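Local coordinates for deoxyribodipyrimidine photo-lyase (Oryza sativa Japonica Group, PDB 3UMV), which uses the energy of light, through its FAD cofactor, to split cyclobutane pyrimidine dimers in UV-damaged DNA back into two pyrimidine residues, at residues A[238-242]-A[387-391]; A[271-275]-A[392-396]; A[285-290]-A[426-430]. Numbering follows the deposited sequence.

Interaction 1: residues A[238-242]-A[387-391]; sequences EIDWC and HHGKM. With URE (urea), chain J; FAD (flavin-adenine dinucleotide), chain I; EDO (1,2-ethanediol), chain C.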
# COMPACT_ATOMS: atom_id res chain seq x y z
N GLU A 238 17.07 6.86 0.47
CA GLU A 238 16.19 6.60 -0.66
C GLU A 238 16.70 5.39 -1.45
O GLU A 238 17.90 5.15 -1.50
CB GLU A 238 16.14 7.83 -1.58
CG GLU A 238 15.24 8.95 -1.07
CD GLU A 238 15.17 10.12 -2.02
OE1 GLU A 238 15.82 11.15 -1.75
OE2 GLU A 238 14.46 10.03 -3.04
N ILE A 239 15.79 4.63 -2.05
CA ILE A 239 16.20 3.54 -2.91
C ILE A 239 16.69 4.09 -4.25
O ILE A 239 16.25 5.15 -4.70
CB ILE A 239 15.07 2.51 -3.16
CG1 ILE A 239 13.91 3.14 -3.92
CG2 ILE A 239 14.60 1.87 -1.85
CD1 ILE A 239 12.78 2.18 -4.18
N ASP A 240 17.60 3.36 -4.88
CA ASP A 240 18.19 3.81 -6.13
C ASP A 240 17.85 2.89 -7.31
O ASP A 240 18.22 3.18 -8.44
CB ASP A 240 19.71 3.90 -5.99
CG ASP A 240 20.36 2.54 -5.76
OD1 ASP A 240 19.74 1.66 -5.13
OD2 ASP A 240 21.52 2.36 -6.21
N TRP A 241 17.15 1.80 -7.04
CA TRP A 241 16.95 0.78 -8.06
C TRP A 241 15.64 0.89 -8.84
O TRP A 241 15.42 0.16 -9.80
CB TRP A 241 17.10 -0.62 -7.46
CG TRP A 241 16.33 -0.79 -6.19
CD1 TRP A 241 16.78 -0.58 -4.92
CD2 TRP A 241 14.96 -1.21 -6.07
NE1 TRP A 241 15.78 -0.84 -4.02
CE2 TRP A 241 14.66 -1.24 -4.70
CE3 TRP A 241 13.97 -1.57 -6.99
CZ2 TRP A 241 13.40 -1.61 -4.22
CZ3 TRP A 241 12.73 -1.94 -6.51
CH2 TRP A 241 12.45 -1.95 -5.14
N CYS A 242 14.75 1.79 -8.43
CA CYS A 242 13.63 2.16 -9.30
C CYS A 242 13.18 3.59 -9.04
O CYS A 242 13.38 4.14 -7.95
CB CYS A 242 12.45 1.18 -9.19
SG CYS A 242 11.31 1.47 -7.82
N HIS A 387 18.93 -2.28 3.50
CA HIS A 387 19.74 -1.63 2.46
C HIS A 387 19.09 -1.54 1.08
O HIS A 387 19.33 -0.59 0.33
CB HIS A 387 21.12 -2.28 2.37
CG HIS A 387 21.91 -2.17 3.63
ND1 HIS A 387 22.53 -1.00 4.01
CD2 HIS A 387 22.15 -3.06 4.62
CE1 HIS A 387 23.14 -1.18 5.17
NE2 HIS A 387 22.93 -2.43 5.55
N HIS A 388 18.27 -2.52 0.74
CA HIS A 388 17.59 -2.54 -0.54
C HIS A 388 16.19 -1.90 -0.45
O HIS A 388 15.72 -1.32 -1.41
CB HIS A 388 17.50 -3.98 -1.07
CG HIS A 388 16.95 -4.11 -2.45
ND1 HIS A 388 15.78 -4.79 -2.73
CD2 HIS A 388 17.43 -3.69 -3.65
CE1 HIS A 388 15.55 -4.77 -4.03
NE2 HIS A 388 16.54 -4.11 -4.61
N GLY A 389 15.54 -2.01 0.71
CA GLY A 389 14.21 -1.44 0.88
C GLY A 389 13.05 -2.31 0.42
O GLY A 389 11.89 -1.88 0.40
N LYS A 390 13.32 -3.55 0.06
CA LYS A 390 12.26 -4.46 -0.34
C LYS A 390 12.74 -5.88 -0.09
O LYS A 390 13.54 -6.42 -0.87
CB LYS A 390 11.87 -4.24 -1.81
CG LYS A 390 10.67 -5.07 -2.29
CD LYS A 390 10.30 -4.74 -3.74
CE LYS A 390 9.18 -5.63 -4.27
NZ LYS A 390 9.61 -7.07 -4.48
N MET A 391 12.30 -6.47 1.01
CA MET A 391 12.72 -7.82 1.36
C MET A 391 11.94 -8.79 0.50
O MET A 391 10.78 -8.56 0.21
CB MET A 391 12.43 -8.12 2.83
CG MET A 391 12.92 -9.49 3.29
SD MET A 391 12.34 -9.94 4.94
CE MET A 391 12.79 -8.47 5.87
C URE J . 13.26 -8.59 -3.96
O URE J . 13.71 -8.45 -2.82
N1 URE J . 13.69 -9.57 -4.73
N2 URE J . 12.48 -7.67 -4.46
PA FAD I . 4.74 -10.04 -6.31
O1A FAD I . 4.96 -11.47 -5.93
O2A FAD I . 5.14 -9.69 -7.71
O5B FAD I . 3.20 -9.69 -6.04
C5B FAD I . 2.50 -8.76 -6.84
C4B FAD I . 1.52 -7.96 -5.96
O4B FAD I . 0.60 -8.80 -5.29
C3B FAD I . 2.24 -7.22 -4.85
O3B FAD I . 2.77 -6.00 -5.30
C2B FAD I . 1.13 -7.01 -3.87
O2B FAD I . 0.28 -5.98 -4.33
C1B FAD I . 0.35 -8.30 -3.99
N9A FAD I . 0.79 -9.28 -2.97
C8A FAD I . 1.73 -10.26 -3.10
N7A FAD I . 1.80 -10.92 -1.92
C5A FAD I . 0.91 -10.36 -1.05
C6A FAD I . 0.55 -10.62 0.28
N6A FAD I . 1.03 -11.66 0.95
N1A FAD I . -0.42 -9.85 0.89
C2A FAD I . -1.03 -8.83 0.19
N3A FAD I . -0.67 -8.57 -1.11
C4A FAD I . 0.28 -9.33 -1.72
N1 FAD I . 3.21 -6.06 1.17
C2 FAD I . 3.18 -4.71 0.98
O2 FAD I . 2.68 -4.29 -0.07
N3 FAD I . 3.67 -3.84 1.94
C4 FAD I . 4.22 -4.34 3.11
O4 FAD I . 4.66 -3.57 3.97
C4X FAD I . 4.23 -5.71 3.31
N5 FAD I . 4.78 -6.27 4.44
C5X FAD I . 4.77 -7.64 4.62
C6 FAD I . 5.29 -8.19 5.80
C7 FAD I . 5.29 -9.58 5.99
C7M FAD I . 5.85 -10.14 7.26
C8 FAD I . 4.76 -10.40 4.99
C8M FAD I . 4.74 -11.89 5.13
C9 FAD I . 4.26 -9.84 3.82
C9A FAD I . 4.26 -8.47 3.65
N10 FAD I . 3.75 -7.92 2.48
C10 FAD I . 3.74 -6.56 2.33
C1' FAD I . 3.18 -8.79 1.37
C2' FAD I . 4.23 -9.22 0.29
O2' FAD I . 5.45 -9.75 0.83
C3' FAD I . 4.60 -8.09 -0.70
O3' FAD I . 3.43 -7.52 -1.21
C4' FAD I . 5.45 -8.58 -1.87
O4' FAD I . 6.65 -9.16 -1.39
C5' FAD I . 5.74 -7.38 -2.78
O5' FAD I . 6.72 -7.61 -3.76
P FAD I . 6.28 -7.70 -5.30
O1P FAD I . 5.42 -6.51 -5.69
O2P FAD I . 7.51 -7.84 -6.16
O3P FAD I . 5.48 -9.10 -5.20
C1 EDO C . 13.37 -5.20 -6.86
O1 EDO C . 13.55 -5.70 -5.59
C2 EDO C . 12.12 -5.30 -7.41
O2 EDO C . 11.33 -6.34 -6.98
O HOH W 1 18.51 0.78 -2.29

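Interaction 2: residues A[271-275]-A[392-396]; sequences DRNDP and HGFMR. With FAD (flavin-adenine dinucleotide), chain I; URE (urea), chain J.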
# COMPACT_ATOMS: atom_id res chain seq x y z
N ASP A 271 8.93 -19.46 -9.53
CA ASP A 271 10.10 -18.75 -9.02
C ASP A 271 9.82 -17.74 -7.90
O ASP A 271 10.74 -17.35 -7.19
CB ASP A 271 10.85 -18.07 -10.17
CG ASP A 271 11.59 -19.07 -11.06
OD1 ASP A 271 11.94 -18.71 -12.21
OD2 ASP A 271 11.82 -20.22 -10.62
N ARG A 272 8.57 -17.34 -7.73
CA ARG A 272 8.24 -16.29 -6.77
C ARG A 272 8.60 -16.65 -5.33
O ARG A 272 8.80 -15.76 -4.50
CB ARG A 272 6.76 -15.92 -6.85
CG ARG A 272 5.83 -17.00 -6.37
CD ARG A 272 4.39 -16.51 -6.43
NE ARG A 272 3.51 -17.37 -5.65
CZ ARG A 272 3.21 -17.17 -4.37
NH1 ARG A 272 3.71 -16.13 -3.72
NH2 ARG A 272 2.40 -18.01 -3.74
N ASN A 273 8.70 -17.93 -5.02
CA ASN A 273 9.08 -18.34 -3.67
C ASN A 273 10.59 -18.54 -3.47
O ASN A 273 11.02 -18.99 -2.41
CB ASN A 273 8.32 -19.60 -3.25
CG ASN A 273 6.83 -19.34 -3.10
OD1 ASN A 273 6.41 -18.44 -2.37
ND2 ASN A 273 6.02 -20.12 -3.82
N ASP A 274 11.37 -18.18 -4.49
CA ASP A 274 12.82 -18.42 -4.46
C ASP A 274 13.61 -17.11 -4.30
O ASP A 274 13.75 -16.35 -5.25
CB ASP A 274 13.23 -19.12 -5.76
CG ASP A 274 14.68 -19.55 -5.76
OD1 ASP A 274 15.46 -19.11 -4.89
OD2 ASP A 274 15.05 -20.33 -6.67
N PRO A 275 14.12 -16.85 -3.09
CA PRO A 275 14.78 -15.55 -2.86
C PRO A 275 16.06 -15.34 -3.65
O PRO A 275 16.56 -14.21 -3.70
CB PRO A 275 15.06 -15.56 -1.36
CG PRO A 275 14.01 -16.49 -0.81
CD PRO A 275 13.90 -17.57 -1.83
N HIS A 392 12.59 -9.87 0.07
CA HIS A 392 11.93 -10.85 -0.77
C HIS A 392 10.69 -11.43 -0.08
O HIS A 392 10.73 -11.78 1.10
CB HIS A 392 12.89 -11.98 -1.14
CG HIS A 392 12.28 -12.99 -2.04
ND1 HIS A 392 12.41 -12.93 -3.41
CD2 HIS A 392 11.50 -14.07 -1.79
CE1 HIS A 392 11.74 -13.93 -3.96
NE2 HIS A 392 11.19 -14.64 -3.00
N GLY A 393 9.60 -11.52 -0.84
CA GLY A 393 8.31 -11.91 -0.28
C GLY A 393 8.32 -13.20 0.51
O GLY A 393 7.67 -13.31 1.56
N PHE A 394 9.05 -14.19 0.03
CA PHE A 394 9.13 -15.44 0.78
C PHE A 394 9.89 -15.20 2.09
O PHE A 394 9.49 -15.68 3.14
CB PHE A 394 9.80 -16.55 -0.03
CG PHE A 394 9.82 -17.86 0.70
CD1 PHE A 394 8.77 -18.76 0.57
CD2 PHE A 394 10.87 -18.18 1.55
CE1 PHE A 394 8.78 -19.96 1.25
CE2 PHE A 394 10.88 -19.38 2.23
CZ PHE A 394 9.83 -20.27 2.08
N MET A 395 10.97 -14.43 2.02
CA MET A 395 11.76 -14.15 3.23
C MET A 395 10.98 -13.33 4.28
O MET A 395 11.26 -13.46 5.46
CB MET A 395 13.11 -13.48 2.91
CG MET A 395 14.15 -14.43 2.27
SD MET A 395 14.21 -16.08 2.98
CE MET A 395 14.64 -15.70 4.67
N ARG A 396 9.99 -12.52 3.87
CA ARG A 396 9.19 -11.77 4.85
C ARG A 396 8.46 -12.69 5.84
O ARG A 396 8.37 -12.37 7.05
CB ARG A 396 8.20 -10.82 4.17
CG ARG A 396 8.87 -9.71 3.39
CD ARG A 396 7.89 -8.61 3.02
NE ARG A 396 8.35 -7.88 1.84
CZ ARG A 396 8.00 -6.64 1.55
NH1 ARG A 396 7.21 -5.97 2.37
NH2 ARG A 396 8.45 -6.05 0.44
PA FAD I . 4.74 -10.04 -6.31
O1A FAD I . 4.96 -11.47 -5.93
O2A FAD I . 5.14 -9.69 -7.71
O5B FAD I . 3.20 -9.69 -6.04
C5B FAD I . 2.50 -8.76 -6.84
C4B FAD I . 1.52 -7.96 -5.96
O4B FAD I . 0.60 -8.80 -5.29
C3B FAD I . 2.24 -7.22 -4.85
O3B FAD I . 2.77 -6.00 -5.30
C2B FAD I . 1.13 -7.01 -3.87
O2B FAD I . 0.28 -5.98 -4.33
C1B FAD I . 0.35 -8.30 -3.99
N9A FAD I . 0.79 -9.28 -2.97
C8A FAD I . 1.73 -10.26 -3.10
N7A FAD I . 1.80 -10.92 -1.92
C5A FAD I . 0.91 -10.36 -1.05
C6A FAD I . 0.55 -10.62 0.28
N6A FAD I . 1.03 -11.66 0.95
N1A FAD I . -0.42 -9.85 0.89
C2A FAD I . -1.03 -8.83 0.19
N3A FAD I . -0.67 -8.57 -1.11
C4A FAD I . 0.28 -9.33 -1.72
N1 FAD I . 3.21 -6.06 1.17
C2 FAD I . 3.18 -4.71 0.98
O2 FAD I . 2.68 -4.29 -0.07
N3 FAD I . 3.67 -3.84 1.94
C4 FAD I . 4.22 -4.34 3.11
O4 FAD I . 4.66 -3.57 3.97
C4X FAD I . 4.23 -5.71 3.31
N5 FAD I . 4.78 -6.27 4.44
C5X FAD I . 4.77 -7.64 4.62
C6 FAD I . 5.29 -8.19 5.80
C7 FAD I . 5.29 -9.58 5.99
C7M FAD I . 5.85 -10.14 7.26
C8 FAD I . 4.76 -10.40 4.99
C8M FAD I . 4.74 -11.89 5.13
C9 FAD I . 4.26 -9.84 3.82
C9A FAD I . 4.26 -8.47 3.65
N10 FAD I . 3.75 -7.92 2.48
C10 FAD I . 3.74 -6.56 2.33
C1' FAD I . 3.18 -8.79 1.37
C2' FAD I . 4.23 -9.22 0.29
O2' FAD I . 5.45 -9.75 0.83
C3' FAD I . 4.60 -8.09 -0.70
O3' FAD I . 3.43 -7.52 -1.21
C4' FAD I . 5.45 -8.58 -1.87
O4' FAD I . 6.65 -9.16 -1.39
C5' FAD I . 5.74 -7.38 -2.78
O5' FAD I . 6.72 -7.61 -3.76
P FAD I . 6.28 -7.70 -5.30
O1P FAD I . 5.42 -6.51 -5.69
O2P FAD I . 7.51 -7.84 -6.16
O3P FAD I . 5.48 -9.10 -5.20
C URE J . 13.26 -8.59 -3.96
O URE J . 13.71 -8.45 -2.82
N1 URE J . 13.69 -9.57 -4.73
N2 URE J . 12.48 -7.67 -4.46

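Interaction 3: residues A[285-290]-A[426-430]; sequences SPYLHF and IDGRD. With FAD (flavin-adenine dinucleotide), chain I.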
# COMPACT_ATOMS: atom_id res chain seq x y z
N SER A 285 5.07 -3.60 -5.91
CA SER A 285 4.55 -3.11 -4.63
C SER A 285 4.90 -1.65 -4.30
O SER A 285 4.10 -0.94 -3.70
CB SER A 285 4.94 -4.04 -3.48
OG SER A 285 6.34 -4.04 -3.27
N PRO A 286 6.09 -1.18 -4.68
CA PRO A 286 6.34 0.23 -4.36
C PRO A 286 5.31 1.14 -5.04
O PRO A 286 4.69 2.00 -4.43
CB PRO A 286 7.74 0.48 -4.92
CG PRO A 286 8.37 -0.88 -5.01
CD PRO A 286 7.26 -1.85 -5.29
N TYR A 287 5.12 0.89 -6.33
CA TYR A 287 4.15 1.63 -7.13
C TYR A 287 2.70 1.46 -6.67
O TYR A 287 1.94 2.42 -6.61
CB TYR A 287 4.31 1.22 -8.59
CG TYR A 287 5.72 1.46 -9.11
CD1 TYR A 287 6.54 0.40 -9.50
CD2 TYR A 287 6.21 2.75 -9.24
CE1 TYR A 287 7.83 0.64 -9.98
CE2 TYR A 287 7.49 2.99 -9.72
CZ TYR A 287 8.29 1.94 -10.10
OH TYR A 287 9.55 2.20 -10.58
N LEU A 288 2.32 0.23 -6.33
CA LEU A 288 0.97 -0.05 -5.88
C LEU A 288 0.71 0.62 -4.54
O LEU A 288 -0.37 1.16 -4.30
CB LEU A 288 0.75 -1.56 -5.78
CG LEU A 288 0.68 -2.30 -7.12
CD1 LEU A 288 0.60 -3.80 -6.89
CD2 LEU A 288 -0.48 -1.83 -7.96
N HIS A 289 1.71 0.59 -3.65
CA HIS A 289 1.53 1.24 -2.36
C HIS A 289 1.17 2.73 -2.45
O HIS A 289 0.27 3.21 -1.75
CB HIS A 289 2.75 1.10 -1.46
CG HIS A 289 2.60 1.87 -0.20
ND1 HIS A 289 3.16 3.12 -0.02
CD2 HIS A 289 1.84 1.64 0.90
CE1 HIS A 289 2.79 3.60 1.16
NE2 HIS A 289 2.00 2.71 1.73
N PHE A 290 1.89 3.45 -3.30
CA PHE A 290 1.69 4.88 -3.44
C PHE A 290 0.62 5.17 -4.48
O PHE A 290 0.29 6.32 -4.73
CB PHE A 290 3.02 5.55 -3.81
CG PHE A 290 4.02 5.57 -2.70
CD1 PHE A 290 3.86 6.44 -1.63
CD2 PHE A 290 5.11 4.71 -2.71
CE1 PHE A 290 4.78 6.46 -0.60
CE2 PHE A 290 6.04 4.73 -1.68
CZ PHE A 290 5.88 5.61 -0.62
N ILE A 426 9.92 0.07 1.34
CA ILE A 426 9.38 1.10 0.47
C ILE A 426 7.87 0.94 0.29
O ILE A 426 7.17 1.90 0.02
CB ILE A 426 10.11 1.10 -0.89
CG1 ILE A 426 9.71 2.34 -1.71
CG2 ILE A 426 9.89 -0.21 -1.65
CD1 ILE A 426 9.96 3.62 -0.98
N ASP A 427 7.38 -0.28 0.51
CA ASP A 427 5.97 -0.61 0.34
C ASP A 427 5.22 -0.73 1.68
O ASP A 427 4.07 -1.19 1.73
CB ASP A 427 5.81 -1.88 -0.53
CG ASP A 427 6.52 -3.11 0.06
OD1 ASP A 427 6.80 -3.13 1.27
OD2 ASP A 427 6.79 -4.06 -0.70
N GLY A 428 5.87 -0.27 2.75
CA GLY A 428 5.36 -0.42 4.11
C GLY A 428 4.34 0.63 4.50
O GLY A 428 3.95 1.44 3.67
N ARG A 429 3.92 0.61 5.76
CA ARG A 429 2.85 1.49 6.23
C ARG A 429 1.63 1.29 5.33
O ARG A 429 1.09 2.23 4.75
CB ARG A 429 3.31 2.97 6.25
CG ARG A 429 4.48 3.27 7.21
CD ARG A 429 5.18 4.59 6.86
NE ARG A 429 5.42 4.69 5.42
CZ ARG A 429 4.83 5.58 4.62
NH1 ARG A 429 4.01 6.51 5.11
NH2 ARG A 429 5.09 5.55 3.31
N ASP A 430 1.20 0.03 5.25
CA ASP A 430 0.27 -0.44 4.25
C ASP A 430 -0.58 -1.53 4.88
O ASP A 430 -0.08 -2.34 5.64
CB ASP A 430 1.06 -1.07 3.08
CG ASP A 430 0.20 -1.33 1.85
OD1 ASP A 430 -0.47 -2.38 1.78
OD2 ASP A 430 0.18 -0.46 0.94
PA FAD I . 4.74 -10.04 -6.31
O1A FAD I . 4.96 -11.47 -5.93
O2A FAD I . 5.14 -9.69 -7.71
O5B FAD I . 3.20 -9.69 -6.04
C5B FAD I . 2.50 -8.76 -6.84
C4B FAD I . 1.52 -7.96 -5.96
O4B FAD I . 0.60 -8.80 -5.29
C3B FAD I . 2.24 -7.22 -4.85
O3B FAD I . 2.77 -6.00 -5.30
C2B FAD I . 1.13 -7.01 -3.87
O2B FAD I . 0.28 -5.98 -4.33
C1B FAD I . 0.35 -8.30 -3.99
N9A FAD I . 0.79 -9.28 -2.97
C8A FAD I . 1.73 -10.26 -3.10
N7A FAD I . 1.80 -10.92 -1.92
C5A FAD I . 0.91 -10.36 -1.05
C6A FAD I . 0.55 -10.62 0.28
N6A FAD I . 1.03 -11.66 0.95
N1A FAD I . -0.42 -9.85 0.89
C2A FAD I . -1.03 -8.83 0.19
N3A FAD I . -0.67 -8.57 -1.11
C4A FAD I . 0.28 -9.33 -1.72
N1 FAD I . 3.21 -6.06 1.17
C2 FAD I . 3.18 -4.71 0.98
O2 FAD I . 2.68 -4.29 -0.07
N3 FAD I . 3.67 -3.84 1.94
C4 FAD I . 4.22 -4.34 3.11
O4 FAD I . 4.66 -3.57 3.97
C4X FAD I . 4.23 -5.71 3.31
N5 FAD I . 4.78 -6.27 4.44
C5X FAD I . 4.77 -7.64 4.62
C6 FAD I . 5.29 -8.19 5.80
C7 FAD I . 5.29 -9.58 5.99
C7M FAD I . 5.85 -10.14 7.26
C8 FAD I . 4.76 -10.40 4.99
C8M FAD I . 4.74 -11.89 5.13
C9 FAD I . 4.26 -9.84 3.82
C9A FAD I . 4.26 -8.47 3.65
N10 FAD I . 3.75 -7.92 2.48
C10 FAD I . 3.74 -6.56 2.33
C1' FAD I . 3.18 -8.79 1.37
C2' FAD I . 4.23 -9.22 0.29
O2' FAD I . 5.45 -9.75 0.83
C3' FAD I . 4.60 -8.09 -0.70
O3' FAD I . 3.43 -7.52 -1.21
C4' FAD I . 5.45 -8.58 -1.87
O4' FAD I . 6.65 -9.16 -1.39
C5' FAD I . 5.74 -7.38 -2.78
O5' FAD I . 6.72 -7.61 -3.76
P FAD I . 6.28 -7.70 -5.30
O1P FAD I . 5.42 -6.51 -5.69
O2P FAD I . 7.51 -7.84 -6.16
O3P FAD I . 5.48 -9.10 -5.20
O HOH W 2 -1.67 1.71 -0.11

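Interaction 1: residues A[238-242]-A[387-391]
In the helical FAD-binding domain of this class II photolyase, the end of helix 376-388 and the turn after it, which leads to the cofactor, pack against the loop 238-242. H387, still helical, takes part through its carbonyl: a water lies 3.1 Å from H387 O and 3.2 Å from D240 OD1, placed to donate to either, though it cannot serve every acceptor around it at once. H388 makes the main contact. Its imidazole forms an offset stack on the five-membered ring of W241, with centroids 3.8 Å apart and planes at 16°, while its carbonyl accepts a hydrogen bond from the indole (W241 NE1 to H388 O 2.7 Å, 154°). I239 CG2 also reaches H388 O, at 3.4 Å. G389 then leaves the helix with phi of 85°; a CB here would press on the preceding carbonyl and lie 2.8 Å from I239 CG2, two reasons why a side chain does not fit. The chain turns at this point to K390, an FAD-binding residue, whose CD packs 3.8 Å from W241 CH2. Trans through chi3 and bent at chi4 (-70°), the K390 side chain leads away from the loop, and its NZ donates to FAD O2P at 2.8 Å and to FAD O5' at 3.0 Å.

Interaction 2: residues A[271-275]-A[392-396]
At the edge of the FAD pocket, to which G393 and R396 contribute, a type I beta turn from D271 to D274, closed by D274 N to D271 O at 2.9 Å, packs with the following P275 on the start of helix 393-405. H392, just ahead of that helix, is the hub. P275 CA sits 3.5 Å from the centroid of the H392 ring and 5° off its normal, a CH-pi contact over the ring face. At the ring edge, H392 NE2 donates a weak hydrogen bond to R272 O (3.0 Å, 128°). The apolar margin is formed by P275 CG, which lies 3.7 Å from M395 CG and 4.3 Å from F394 CD2. A polar backbone atom also nears the phenyl ring, N273 O lying 3.5 Å from F394 CG. On the cofactor side, G393 CA comes within 3.4 Å of FAD O4', where an ideal CB would clash at 3.0 Å. With a single bent hydrogen bond between the segments and H392 ND1 buried without a partner, the geometry implies a contact held mainly by shape and van der Waals packing.

Interaction 3: residues A[285-290]-A[426-430]
Helix 285-290 and the loop 426-430 form a buried wall of the FAD pocket in the helical domain of the photolyase; the centre of the contact lies about 4 Å from the centre of the chain. Their polar groups are met by each other, by the cofactor, by neighbouring parts of the chain and by water. At the head of the helix, S285 N donates to FAD O1P (2.9 Å, 137°) and S285 OG donates to D427 OD2 at 2.6 Å. The same oxygen also forms a salt bridge with R396 NH2, so D427 joins the helix to a third part of the chain. Its backbone carbonyl serves the flavin instead: FAD N3 donates to D427 O at 2.7 Å and 161°, a direct link to the pyrimidine part of the isoalloxazine.

One turn along the helix, H289 N satisfies S285 O at 2.8 Å, and H289 NE2 donates to R429 O (3.2 Å, 156°). G428 O is nearer to H289 NE2, at 3.0 Å, but it lies over the ring face and the angle is too poor for a bond. R429 N is hydrogen-bonded to D422 OD1, and R429 NH1 is taken by the carbonyl of L82. D430 stands at the N-cap of helix 431-442, where OD1 accepts from S432 N. Apolar contacts accompany these bonds: P286 CG lies 3.7 Å from I426 CG2 and F290 CE2 4.1 Å from I426 CD1. The remaining oxygen of D430 is met by solvent: a water bridges the segments, donating to D430 OD2 and to H289 O, each at 3.0 Å.

How the interactions relate
Three contacts between distant parts of the sequence all touch one FAD. The first segments follow the order interaction 1, 2, 3 along the chain, and their partners follow in the same order, so all three pairings cross. The centres of interactions 1 and 2 are about 16 Å apart, those of interactions 1 and 3 about 12 Å, and those of interactions 2 and 3 about 17 Å. Segments 387-391 and 392-396 are consecutive, joining helices 376-388 and 393-405, and M391 O lies 3.0 Å from R396 NE, a probable hydrogen bond. Likewise G389 O to I426 N at 2.9 Å connects 1 and 3, while R396 NH2 to D427 OD2, a 2.8 Å salt bridge, connects 2 and 3. These bonds tie sequence-distant segments into this part of the cofactor site.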